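Local coordinates for protein Asp/Glu-specific dipeptidyl-peptidase (Flavobacterium psychrophilum, PDB 5JXF) that removes dipeptides from the N-terminus of oligopeptides as a serine peptidase of family S46, strictly requiring aspartate or glutamate at the P1 position, at residues 41-46 / 583-588; 229-234 / 605-610; 312-317 / 343-348; 400-405 / 548-553. All coordinates share one frame; numbering follows the deposited sequence.

Contact 1 of 4, residues 41-46 / 583-588; sequences WIPSLL and STLRVT
Ile42 lays its CG1 over one face of the Arg586 guanidinium, and at an edge of the same group, in its plane, Arg586 NE donates to Thr584 OG1 over 3.2 Å. The motif is a single antiparallel bridge: Trp41 and Val587 form a hydrogen-bonded pair that joins the loop ahead of helix 49-57 to strand 586-591, an outermost strand of its antiparallel sheet within this chain. The outer nitrogens of Arg586 turn to backbone oxygens, NH1 to Met40 O and NH2 to Asp580 O, and these bonds hold the buried charge in a fixed orientation. The second flat group, the Trp41 indole, meets Val587 O obliquely, Trp41 CD1 lying 3.4 Å from that oxygen. Trp41 N points almost straight (173°) at Val587 O, 2.7 Å away, and Val587 N returns the bond to Trp41 O over 2.8 Å. Trp41 O also receives a CA-H...O contact from Arg586 CA. Proline suits the position two residues on, where the pairing has ended and no N-H is needed: Pro43 CD rests 3.1 Å from Leu585 O, while Pro43 CG meets Leu585 CG at 3.9 Å. Because Val587 CG1 stands anti to the backbone N (chi1 171°), the other methyl, CG2, is the one turned to the proline, 3.9 Å from Pro43 CB, and it also meets Leu46 CD1 at 4.4 Å.

Contact 2 of 4, residues 229-234 / 605-610; sequences WVWPRH and PTTYLD. With ARG (arginine), chain E; ASP (aspartic acid), chain F.
The loop that runs from the dipeptide pocket toward Asp237, the probable charge-relay aspartate, rests on strand 601-608 here, chiefly through Trp231, Arg233 and His234 against Thr607. At the pocket end, the bound arginine sets its amino N 3.7 Å above the plane of the Trp229 indole, over the ring centre, and OD1 of the bound aspartic acid lies 3.0 Å from Trp229 CH2. An alanine in place of Trp229 would probably leave the ligand's amino group without its aromatic support and Asn343 O without the indole N-H that bonds to it. Further along, Arg233 NE donates to Val230 O over 3.1 Å, while NH2 makes a salt bridge to Asp679, another pocket residue. Thr607 uses both branches: Thr607 OG1 donates to Arg233 O over 2.8 Å, nearly along the C=O axis (163°), and Thr607 CG2 makes a CH-pi contact with His234, 4.0 Å from the ring centroid. Cys650 O is a second acceptor for this hydroxyl, whose one proton cannot fully serve both. With chi1 at -179°, Trp231 swings its ring away from its own backbone N, bringing Trp231 CH2 to 3.5 Å from Thr607 CG2. Tyr608 O lies in the imidazole plane, 3.3 Å from His234 CD2, and His234 NE2 bonds to Asp599 of the second subunit. Beyond the Trp231 indole lies strand 648-653, paired with strand 601-608, and Lys615 from helix 609-615 meets His234 ND1.

Contact 3 of 4, residues 312-317 / 343-348; sequences IREAAL and NYWKKW. With ARG (arginine), chain E.
Arg313 leaves its helix with CB 3.9 Å from Trp345 CB. CG stands anti to the carbonyl carbon (chi1 -72°), and the chain then runs extended past the second helix, bringing Arg313 CD to 3.6 Å from Trp348 CZ3. The next atom, Arg313 NE, is closer still to Trp348 CZ3, at 3.2 Å, and makes a salt bridge to Glu410 of helix 386-415. At the tip, Trp348 CH2 lies over one face of the Arg313 guanidinium, the two planes 70° apart. Arg313 NH1 lies 3.4 Å from Tyr344 CB and bonds to Val341 O. Arginine fits here because its carbons can pack on aromatic groups while its nitrogens still find acceptors. The two helices, 295-325 and 328-357, follow each other directly and form a roughly antiparallel helical hairpin, the axes of these segments 9.7 Å apart at 138°. Leu317 CD1 lies over one face of the Trp345 indole and 3.8 Å from Trp345 CB. Beside the same indole runs Glu314, with Glu314 CB 3.6 Å from Trp345 NE1, a buried nitrogen with no hydrogen-bond partner in the model. Asn343 points away from the hairpin partner, and Asn343 OD1 accepts a bond from the amino N of the bound arginine over 2.8 Å.

Contact 4 of 4, residues 400-405 / 548-553; sequences PYAVSR and PRYDEI
Helix segments 400-405 and 548-553 cross at 120° with their axes 9.4 Å apart, and the CA atoms of Tyr401 and Tyr550 come nearest. Each helix offers a tyrosine face to an arginine of the other. Arg405 CD sits over the centre of the Tyr550 ring in a CH-pi contact, 3.5 Å from the centroid, and the guanidinium continues almost parallel to that ring (3° between planes). The Arg405 chain, extended from CG to NE, runs on across the ring, with Arg405 NE 3.5 Å from Tyr550 CE2. In the reciprocal pair, Arg549 CG lies over the face of Tyr401, 3.7 Å from the centroid; the chain then bends at chi2 (85°) and takes Arg549 NH1 to a salt bridge with Glu552 OE1 over 3.0 Å. Ala402 is small enough to admit the Tyr550 ring, with Tyr550 CE1 3.7 Å from Ala402 CA. Replacing Tyr550 with an alanine would probably open a gap beside Ala402 and leave Arg405 CD without its aromatic face, its chain freer to turn. Reciprocal arginine-tyrosine CH-pi contacts are the feature of this surface helix-helix crossing, which joins helices 386-415 and 547-571 in the helical part of the S46 peptidase.

How the contacts relate
Along the chain contact 1 opens first, then contact 2; contacts 3 and 4 each open and close in turn before contact 1 and finally contact 2 close, so contacts 1 and 2 interlock across the intervening, mostly helical region. Both reach one antiparallel sheet, through strands 586-591 and 601-608, with centres 28 Å apart. Contacts 3 and 4 lie among the helices, their centres 22 Å apart. Contacts 2 and 3 meet directly, Trp229 packing on Lys346 and Lys347 of helix 328-357, and both contacts touch the bound arginine. The substrate pocket thus lies where the sheet-supported loop faces helix 328-357, whereas contact 4 is remote from the annotated sites.

Contact 1 of 4, residues 41-46 / 583-588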
# COMPACT_ATOMS: atom_id res chain seq x y z
N TRP A 41 27.07 11.99 -15.34
CA TRP A 41 28.09 12.57 -16.21
C TRP A 41 29.29 13.14 -15.47
O TRP A 41 29.16 13.73 -14.40
CB TRP A 41 27.45 13.66 -17.08
CG TRP A 41 26.22 13.13 -17.76
CD1 TRP A 41 24.92 13.29 -17.34
CD2 TRP A 41 26.16 12.32 -18.93
NE1 TRP A 41 24.07 12.64 -18.20
CE2 TRP A 41 24.80 12.03 -19.18
CE3 TRP A 41 27.14 11.81 -19.80
CZ2 TRP A 41 24.39 11.26 -20.27
CZ3 TRP A 41 26.73 11.05 -20.88
CH2 TRP A 41 25.37 10.78 -21.10
N ILE A 42 30.47 12.94 -16.04
CA ILE A 42 31.69 13.53 -15.53
C ILE A 42 31.60 15.03 -15.71
O ILE A 42 31.44 15.50 -16.83
CB ILE A 42 32.93 12.97 -16.24
CG1 ILE A 42 32.93 11.45 -16.11
CG2 ILE A 42 34.19 13.57 -15.65
CD1 ILE A 42 34.01 10.77 -16.89
N PRO A 43 31.70 15.78 -14.61
CA PRO A 43 31.31 17.19 -14.61
C PRO A 43 32.19 18.07 -15.50
O PRO A 43 31.78 19.17 -15.86
CB PRO A 43 31.45 17.60 -13.14
CG PRO A 43 31.48 16.33 -12.38
CD PRO A 43 32.14 15.34 -13.28
N SER A 44 33.38 17.59 -15.86
CA SER A 44 34.25 18.35 -16.74
C SER A 44 33.91 18.12 -18.21
O SER A 44 34.52 18.71 -19.10
CB SER A 44 35.72 17.99 -16.47
OG SER A 44 35.93 16.59 -16.60
N LEU A 45 32.92 17.27 -18.49
CA LEU A 45 32.60 16.95 -19.87
C LEU A 45 31.20 17.36 -20.27
O LEU A 45 30.62 16.77 -21.17
CB LEU A 45 32.76 15.45 -20.13
CG LEU A 45 34.18 14.91 -19.98
CD1 LEU A 45 34.21 13.48 -20.50
CD2 LEU A 45 35.19 15.80 -20.73
N LEU A 46 30.67 18.38 -19.62
CA LEU A 46 29.26 18.70 -19.79
C LEU A 46 29.00 19.48 -21.08
O LEU A 46 27.89 19.48 -21.60
CB LEU A 46 28.76 19.49 -18.59
CG LEU A 46 28.80 18.70 -17.29
CD1 LEU A 46 28.45 19.57 -16.12
CD2 LEU A 46 27.85 17.50 -17.35
N SER A 583 32.08 5.70 -7.66
CA SER A 583 32.33 6.56 -6.50
C SER A 583 33.17 7.81 -6.84
O SER A 583 33.94 8.29 -6.01
CB SER A 583 33.02 5.77 -5.38
OG SER A 583 32.51 4.46 -5.30
N THR A 584 32.97 8.36 -8.03
CA THR A 584 33.54 9.67 -8.39
C THR A 584 32.46 10.73 -8.64
O THR A 584 31.30 10.40 -8.87
CB THR A 584 34.43 9.57 -9.61
OG1 THR A 584 33.66 9.18 -10.75
CG2 THR A 584 35.58 8.56 -9.37
N LEU A 585 32.86 11.99 -8.59
CA LEU A 585 31.95 13.12 -8.73
C LEU A 585 31.23 13.11 -10.07
O LEU A 585 31.86 13.09 -11.11
CB LEU A 585 32.73 14.43 -8.55
CG LEU A 585 31.97 15.75 -8.60
CD1 LEU A 585 30.97 15.79 -7.51
CD2 LEU A 585 32.97 16.92 -8.47
N ARG A 586 29.90 13.11 -10.04
CA ARG A 586 29.12 13.09 -11.28
C ARG A 586 27.99 14.09 -11.18
O ARG A 586 27.57 14.46 -10.11
CB ARG A 586 28.50 11.72 -11.61
CG ARG A 586 29.38 10.54 -11.68
CD ARG A 586 30.40 10.61 -12.81
NE ARG A 586 31.24 9.43 -12.77
CZ ARG A 586 30.92 8.28 -13.36
NH1 ARG A 586 29.79 8.19 -14.06
NH2 ARG A 586 31.73 7.24 -13.27
N VAL A 587 27.50 14.49 -12.33
CA VAL A 587 26.35 15.34 -12.39
C VAL A 587 25.23 14.57 -13.10
O VAL A 587 25.50 13.82 -14.04
CB VAL A 587 26.66 16.64 -13.14
CG1 VAL A 587 25.40 17.45 -13.39
CG2 VAL A 587 27.67 17.45 -12.35
N THR A 588 24.00 14.73 -12.62
CA THR A 588 22.82 14.26 -13.33
C THR A 588 21.76 15.35 -13.21
O THR A 588 21.77 16.14 -12.26
CB THR A 588 22.31 12.91 -12.76
OG1 THR A 588 21.16 12.47 -13.49
CG2 THR A 588 21.96 13.04 -11.29

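Contact 2 of 4, residues 229-234 / 605-610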
# COMPACT_ATOMS: atom_id res chain seq x y z
N TRP A 229 12.93 3.26 0.48
CA TRP A 229 12.75 3.05 -0.98
C TRP A 229 11.31 3.30 -1.46
O TRP A 229 10.94 2.82 -2.52
CB TRP A 229 13.16 1.64 -1.41
CG TRP A 229 14.52 1.24 -1.00
CD1 TRP A 229 14.86 0.44 0.05
CD2 TRP A 229 15.75 1.60 -1.64
NE1 TRP A 229 16.22 0.29 0.12
CE2 TRP A 229 16.79 0.98 -0.91
CE3 TRP A 229 16.07 2.38 -2.75
CZ2 TRP A 229 18.15 1.14 -1.25
CZ3 TRP A 229 17.42 2.53 -3.10
CH2 TRP A 229 18.44 1.90 -2.35
N VAL A 230 10.51 4.05 -0.71
CA VAL A 230 9.09 4.21 -1.04
C VAL A 230 8.69 5.68 -1.24
O VAL A 230 9.07 6.54 -0.45
CB VAL A 230 8.19 3.60 0.06
CG1 VAL A 230 6.77 4.12 -0.07
CG2 VAL A 230 8.21 2.07 -0.00
N TRP A 231 7.98 5.95 -2.33
CA TRP A 231 7.27 7.20 -2.53
C TRP A 231 5.74 6.91 -2.48
O TRP A 231 5.31 5.86 -2.95
CB TRP A 231 7.62 7.82 -3.88
CG TRP A 231 6.92 9.12 -4.13
CD1 TRP A 231 5.84 9.34 -4.94
CD2 TRP A 231 7.26 10.39 -3.56
NE1 TRP A 231 5.48 10.66 -4.90
CE2 TRP A 231 6.33 11.33 -4.06
CE3 TRP A 231 8.26 10.82 -2.69
CZ2 TRP A 231 6.37 12.66 -3.69
CZ3 TRP A 231 8.28 12.14 -2.32
CH2 TRP A 231 7.35 13.05 -2.83
N PRO A 232 4.93 7.82 -1.91
CA PRO A 232 5.17 9.08 -1.20
C PRO A 232 6.00 8.89 0.07
O PRO A 232 5.94 7.86 0.75
CB PRO A 232 3.77 9.57 -0.86
CG PRO A 232 2.90 8.95 -1.91
CD PRO A 232 3.48 7.60 -2.15
N ARG A 233 6.82 9.89 0.36
CA ARG A 233 7.71 9.85 1.51
C ARG A 233 7.61 11.18 2.24
O ARG A 233 7.53 12.23 1.61
CB ARG A 233 9.16 9.58 1.07
CG ARG A 233 10.18 9.62 2.23
CD ARG A 233 10.43 8.22 2.80
NE ARG A 233 11.02 7.46 1.74
CZ ARG A 233 12.22 6.92 1.74
NH1 ARG A 233 13.01 6.95 2.81
NH2 ARG A 233 12.59 6.29 0.66
N HIS A 234 7.66 11.12 3.56
CA HIS A 234 7.55 12.32 4.37
C HIS A 234 8.66 12.40 5.40
O HIS A 234 8.40 12.77 6.55
CB HIS A 234 6.17 12.36 5.05
CG HIS A 234 5.04 12.13 4.10
ND1 HIS A 234 4.79 10.91 3.52
CD2 HIS A 234 4.11 12.98 3.60
CE1 HIS A 234 3.74 11.01 2.72
NE2 HIS A 234 3.31 12.26 2.75
N PRO A 605 4.42 14.77 -7.63
CA PRO A 605 5.85 15.01 -7.36
C PRO A 605 6.21 15.63 -6.00
O PRO A 605 7.40 15.72 -5.70
CB PRO A 605 6.26 15.96 -8.48
CG PRO A 605 4.98 16.69 -8.81
CD PRO A 605 3.92 15.62 -8.73
N THR A 606 5.24 16.04 -5.19
CA THR A 606 5.55 16.68 -3.91
C THR A 606 4.72 16.15 -2.74
O THR A 606 3.57 15.77 -2.93
CB THR A 606 5.33 18.22 -3.98
OG1 THR A 606 3.94 18.49 -4.20
CG2 THR A 606 6.18 18.86 -5.09
N THR A 607 5.30 16.14 -1.54
CA THR A 607 4.56 15.74 -0.34
C THR A 607 4.49 16.90 0.66
O THR A 607 5.26 17.86 0.56
CB THR A 607 5.18 14.51 0.38
OG1 THR A 607 6.60 14.70 0.54
CG2 THR A 607 4.92 13.20 -0.37
N TYR A 608 3.59 16.80 1.63
CA TYR A 608 3.38 17.83 2.65
C TYR A 608 3.29 17.23 4.06
O TYR A 608 3.08 16.04 4.22
CB TYR A 608 2.12 18.67 2.33
CG TYR A 608 2.24 19.36 0.98
CD1 TYR A 608 1.93 18.69 -0.19
CD2 TYR A 608 2.74 20.65 0.89
CE1 TYR A 608 2.10 19.30 -1.43
CE2 TYR A 608 2.90 21.28 -0.34
CZ TYR A 608 2.58 20.60 -1.49
OH TYR A 608 2.73 21.21 -2.72
N LEU A 609 3.45 18.07 5.09
CA LEU A 609 3.48 17.59 6.47
C LEU A 609 2.17 16.93 6.89
O LEU A 609 2.15 16.07 7.78
CB LEU A 609 3.80 18.74 7.41
CG LEU A 609 3.99 18.42 8.89
CD1 LEU A 609 5.00 17.32 9.08
CD2 LEU A 609 4.40 19.67 9.67
N ASP A 610 1.07 17.32 6.26
CA ASP A 610 -0.20 16.70 6.65
C ASP A 610 -0.19 15.24 6.16
O ASP A 610 -0.86 14.38 6.73
CB ASP A 610 -1.40 17.51 6.13
CG ASP A 610 -1.59 17.44 4.63
OD1 ASP A 610 -0.66 17.04 3.91
OD2 ASP A 610 -2.70 17.80 4.16
N ARG E . 17.28 4.01 1.19
CA ARG E . 18.30 4.99 1.53
C ARG E . 19.52 4.76 0.63
O ARG E . 20.07 3.67 0.61
CB ARG E . 18.67 4.90 3.02
CG ARG E . 17.53 5.25 3.98
CD ARG E . 17.93 5.05 5.44
NE ARG E . 18.34 3.67 5.70
CZ ARG E . 17.51 2.71 6.12
NH1 ARG E . 16.22 2.98 6.35
NH2 ARG E . 17.96 1.47 6.33
N ASP F . 19.92 5.78 -0.12
CA ASP F . 21.01 5.64 -1.09
C ASP F . 22.37 6.09 -0.57
O ASP F . 23.12 6.76 -1.28
CB ASP F . 20.68 6.41 -2.38
CG ASP F . 19.85 5.60 -3.36
OD1 ASP F . 19.87 4.36 -3.27
OD2 ASP F . 19.18 6.19 -4.24

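Contact 3 of 4, residues 312-317 / 343-348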
# COMPACT_ATOMS: atom_id res chain seq x y z
N ILE A 312 19.01 -14.64 3.52
CA ILE A 312 19.96 -14.58 4.62
C ILE A 312 19.77 -13.33 5.47
O ILE A 312 19.70 -13.44 6.69
CB ILE A 312 21.41 -14.61 4.12
CG1 ILE A 312 21.70 -15.93 3.42
CG2 ILE A 312 22.39 -14.42 5.28
CD1 ILE A 312 23.11 -16.00 2.89
N ARG A 313 19.67 -12.16 4.85
CA ARG A 313 19.50 -10.92 5.61
C ARG A 313 18.14 -10.86 6.34
O ARG A 313 18.04 -10.31 7.43
CB ARG A 313 19.64 -9.70 4.69
CG ARG A 313 21.09 -9.46 4.24
CD ARG A 313 21.27 -8.18 3.43
NE ARG A 313 22.68 -8.01 3.05
CZ ARG A 313 23.34 -6.86 3.10
NH1 ARG A 313 22.72 -5.75 3.50
NH2 ARG A 313 24.62 -6.81 2.73
N GLU A 314 17.12 -11.43 5.73
CA GLU A 314 15.79 -11.42 6.35
C GLU A 314 15.79 -12.13 7.70
O GLU A 314 15.24 -11.62 8.68
CB GLU A 314 14.75 -12.06 5.42
CG GLU A 314 13.31 -11.92 5.90
CD GLU A 314 12.96 -12.95 6.96
OE1 GLU A 314 13.54 -14.06 6.93
OE2 GLU A 314 12.14 -12.63 7.84
N ALA A 315 16.41 -13.30 7.75
CA ALA A 315 16.50 -14.05 8.99
C ALA A 315 17.30 -13.25 10.03
O ALA A 315 16.87 -13.15 11.19
CB ALA A 315 17.13 -15.40 8.74
N ALA A 316 18.43 -12.67 9.63
CA ALA A 316 19.25 -11.85 10.53
C ALA A 316 18.48 -10.66 11.10
O ALA A 316 18.52 -10.39 12.31
CB ALA A 316 20.51 -11.35 9.82
N LEU A 317 17.81 -9.93 10.22
CA LEU A 317 17.08 -8.73 10.62
C LEU A 317 15.90 -9.06 11.54
O LEU A 317 15.63 -8.31 12.48
CB LEU A 317 16.59 -7.97 9.38
CG LEU A 317 17.68 -7.34 8.50
CD1 LEU A 317 17.09 -6.93 7.16
CD2 LEU A 317 18.32 -6.14 9.19
N ASN A 343 18.72 -1.86 4.59
CA ASN A 343 18.63 -1.05 3.38
C ASN A 343 18.84 -1.84 2.09
O ASN A 343 18.06 -1.72 1.14
CB ASN A 343 19.65 0.09 3.45
CG ASN A 343 19.44 1.12 2.37
OD1 ASN A 343 18.30 1.56 2.13
ND2 ASN A 343 20.52 1.50 1.69
N TYR A 344 19.90 -2.65 2.04
CA TYR A 344 20.14 -3.49 0.87
C TYR A 344 19.20 -4.70 0.79
O TYR A 344 18.86 -5.16 -0.30
CB TYR A 344 21.60 -3.94 0.84
CG TYR A 344 22.51 -2.82 0.41
CD1 TYR A 344 22.56 -2.45 -0.93
CD2 TYR A 344 23.25 -2.10 1.32
CE1 TYR A 344 23.36 -1.41 -1.35
CE2 TYR A 344 24.06 -1.06 0.91
CZ TYR A 344 24.12 -0.72 -0.44
OH TYR A 344 24.91 0.31 -0.87
N TRP A 345 18.79 -5.22 1.95
CA TRP A 345 17.82 -6.32 1.97
C TRP A 345 16.56 -5.92 1.22
O TRP A 345 16.06 -6.66 0.37
CB TRP A 345 17.46 -6.71 3.40
CG TRP A 345 16.16 -7.46 3.47
CD1 TRP A 345 15.95 -8.78 3.15
CD2 TRP A 345 14.89 -6.94 3.89
NE1 TRP A 345 14.62 -9.10 3.34
CE2 TRP A 345 13.95 -8.00 3.79
CE3 TRP A 345 14.45 -5.69 4.33
CZ2 TRP A 345 12.60 -7.83 4.12
CZ3 TRP A 345 13.10 -5.53 4.66
CH2 TRP A 345 12.20 -6.59 4.55
N LYS A 346 16.06 -4.73 1.52
CA LYS A 346 14.87 -4.27 0.84
C LYS A 346 15.19 -3.83 -0.58
O LYS A 346 14.37 -4.06 -1.48
CB LYS A 346 14.19 -3.12 1.59
CG LYS A 346 12.78 -2.85 1.08
CD LYS A 346 12.12 -1.72 1.84
CE LYS A 346 10.59 -1.68 1.60
NZ LYS A 346 10.00 -0.39 2.18
N LYS A 347 16.36 -3.21 -0.80
CA LYS A 347 16.73 -2.79 -2.15
C LYS A 347 16.65 -3.97 -3.11
O LYS A 347 16.12 -3.86 -4.22
CB LYS A 347 18.16 -2.17 -2.21
CG LYS A 347 18.52 -1.68 -3.60
CD LYS A 347 20.03 -1.58 -3.83
CE LYS A 347 20.36 -1.28 -5.29
NZ LYS A 347 21.78 -0.92 -5.46
N TRP A 348 17.20 -5.09 -2.67
CA TRP A 348 17.35 -6.26 -3.52
C TRP A 348 15.97 -6.86 -3.85
O TRP A 348 15.76 -7.36 -4.95
CB TRP A 348 18.27 -7.28 -2.85
CG TRP A 348 19.73 -6.81 -2.83
CD1 TRP A 348 20.31 -5.94 -3.70
CD2 TRP A 348 20.75 -7.19 -1.89
NE1 TRP A 348 21.63 -5.75 -3.37
CE2 TRP A 348 21.93 -6.51 -2.26
CE3 TRP A 348 20.78 -8.03 -0.78
CZ2 TRP A 348 23.12 -6.65 -1.56
CZ3 TRP A 348 21.96 -8.16 -0.08
CH2 TRP A 348 23.12 -7.48 -0.48
N ARG E . 17.28 4.01 1.19
CA ARG E . 18.30 4.99 1.53
C ARG E . 19.52 4.76 0.63
O ARG E . 20.07 3.67 0.61
CB ARG E . 18.67 4.90 3.02
CG ARG E . 17.53 5.25 3.98
CD ARG E . 17.93 5.05 5.44
NE ARG E . 18.34 3.67 5.70
CZ ARG E . 17.51 2.71 6.12
NH1 ARG E . 16.22 2.98 6.35
NH2 ARG E . 17.96 1.47 6.33

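Contact 4 of 4, residues 400-405 / 548-553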
# COMPACT_ATOMS: atom_id res chain seq x y z
N PRO A 400 27.58 -21.82 -9.23
CA PRO A 400 27.50 -22.42 -7.89
C PRO A 400 28.55 -21.86 -6.92
O PRO A 400 28.35 -21.90 -5.71
CB PRO A 400 27.76 -23.90 -8.14
CG PRO A 400 27.80 -24.07 -9.63
CD PRO A 400 28.19 -22.76 -10.18
N TYR A 401 29.66 -21.38 -7.46
CA TYR A 401 30.68 -20.74 -6.64
C TYR A 401 30.19 -19.39 -6.15
O TYR A 401 30.27 -19.09 -4.97
CB TYR A 401 31.99 -20.60 -7.42
CG TYR A 401 32.48 -21.91 -7.96
CD1 TYR A 401 33.25 -22.76 -7.18
CD2 TYR A 401 32.13 -22.32 -9.24
CE1 TYR A 401 33.69 -23.97 -7.67
CE2 TYR A 401 32.56 -23.54 -9.74
CZ TYR A 401 33.34 -24.36 -8.95
OH TYR A 401 33.77 -25.56 -9.44
N ALA A 402 29.65 -18.60 -7.08
CA ALA A 402 29.14 -17.26 -6.76
C ALA A 402 28.09 -17.32 -5.66
O ALA A 402 28.12 -16.54 -4.71
CB ALA A 402 28.57 -16.61 -8.01
N VAL A 403 27.17 -18.26 -5.79
CA VAL A 403 26.16 -18.49 -4.78
C VAL A 403 26.80 -18.88 -3.44
O VAL A 403 26.54 -18.24 -2.42
CB VAL A 403 25.19 -19.60 -5.22
CG1 VAL A 403 24.45 -20.17 -4.02
CG2 VAL A 403 24.22 -19.05 -6.25
N SER A 404 27.64 -19.91 -3.46
CA SER A 404 28.30 -20.40 -2.25
C SER A 404 29.16 -19.28 -1.63
O SER A 404 29.28 -19.17 -0.40
CB SER A 404 29.15 -21.63 -2.58
OG SER A 404 29.60 -22.31 -1.42
N ARG A 405 29.73 -18.45 -2.48
CA ARG A 405 30.47 -17.29 -2.02
C ARG A 405 29.54 -16.32 -1.27
O ARG A 405 29.88 -15.83 -0.20
CB ARG A 405 31.12 -16.58 -3.20
CG ARG A 405 32.07 -15.49 -2.81
CD ARG A 405 32.65 -14.85 -4.04
NE ARG A 405 33.38 -13.63 -3.73
CZ ARG A 405 32.83 -12.42 -3.73
NH1 ARG A 405 31.55 -12.26 -4.02
NH2 ARG A 405 33.59 -11.36 -3.43
N PRO A 548 39.36 -20.14 -5.15
CA PRO A 548 40.26 -20.22 -6.31
C PRO A 548 39.51 -20.22 -7.64
O PRO A 548 39.80 -19.39 -8.51
CB PRO A 548 40.99 -21.56 -6.10
CG PRO A 548 40.93 -21.80 -4.64
CD PRO A 548 39.60 -21.24 -4.20
N ARG A 549 38.54 -21.11 -7.78
CA ARG A 549 37.82 -21.24 -9.03
C ARG A 549 37.02 -19.97 -9.37
O ARG A 549 37.12 -19.46 -10.48
CB ARG A 549 36.90 -22.46 -8.99
CG ARG A 549 36.11 -22.66 -10.26
CD ARG A 549 36.93 -23.43 -11.30
NE ARG A 549 36.07 -24.08 -12.29
CZ ARG A 549 36.15 -23.87 -13.60
NH1 ARG A 549 37.06 -23.03 -14.08
NH2 ARG A 549 35.32 -24.49 -14.42
N TYR A 550 36.24 -19.47 -8.40
CA TYR A 550 35.48 -18.23 -8.59
C TYR A 550 36.33 -17.07 -9.11
O TYR A 550 35.93 -16.36 -10.03
CB TYR A 550 34.80 -17.81 -7.28
CG TYR A 550 34.07 -16.48 -7.37
CD1 TYR A 550 32.74 -16.43 -7.76
CD2 TYR A 550 34.71 -15.27 -7.07
CE1 TYR A 550 32.06 -15.22 -7.84
CE2 TYR A 550 34.04 -14.06 -7.16
CZ TYR A 550 32.71 -14.04 -7.54
OH TYR A 550 32.03 -12.85 -7.63
N ASP A 551 37.50 -16.87 -8.51
CA ASP A 551 38.42 -15.83 -8.94
C ASP A 551 38.82 -15.99 -10.40
O ASP A 551 38.75 -15.04 -11.19
CB ASP A 551 39.68 -15.82 -8.07
CG ASP A 551 39.38 -15.52 -6.61
OD1 ASP A 551 38.37 -14.84 -6.34
OD2 ASP A 551 40.14 -15.98 -5.74
N GLU A 552 39.25 -17.20 -10.76
CA GLU A 552 39.64 -17.53 -12.12
C GLU A 552 38.58 -17.10 -13.13
O GLU A 552 38.87 -16.40 -14.10
CB GLU A 552 39.91 -19.03 -12.23
CG GLU A 552 40.43 -19.48 -13.59
CD GLU A 552 40.66 -20.98 -13.65
OE1 GLU A 552 39.68 -21.74 -13.44
OE2 GLU A 552 41.81 -21.39 -13.89
N ILE A 553 37.34 -17.51 -12.88
CA ILE A 553 36.26 -17.27 -13.81
C ILE A 553 35.85 -15.80 -13.83
O ILE A 553 35.51 -15.25 -14.88
CB ILE A 553 35.05 -18.13 -13.46
CG1 ILE A 553 35.49 -19.59 -13.31
CG2 ILE A 553 33.95 -17.99 -14.51
CD1 ILE A 553 34.43 -20.51 -12.76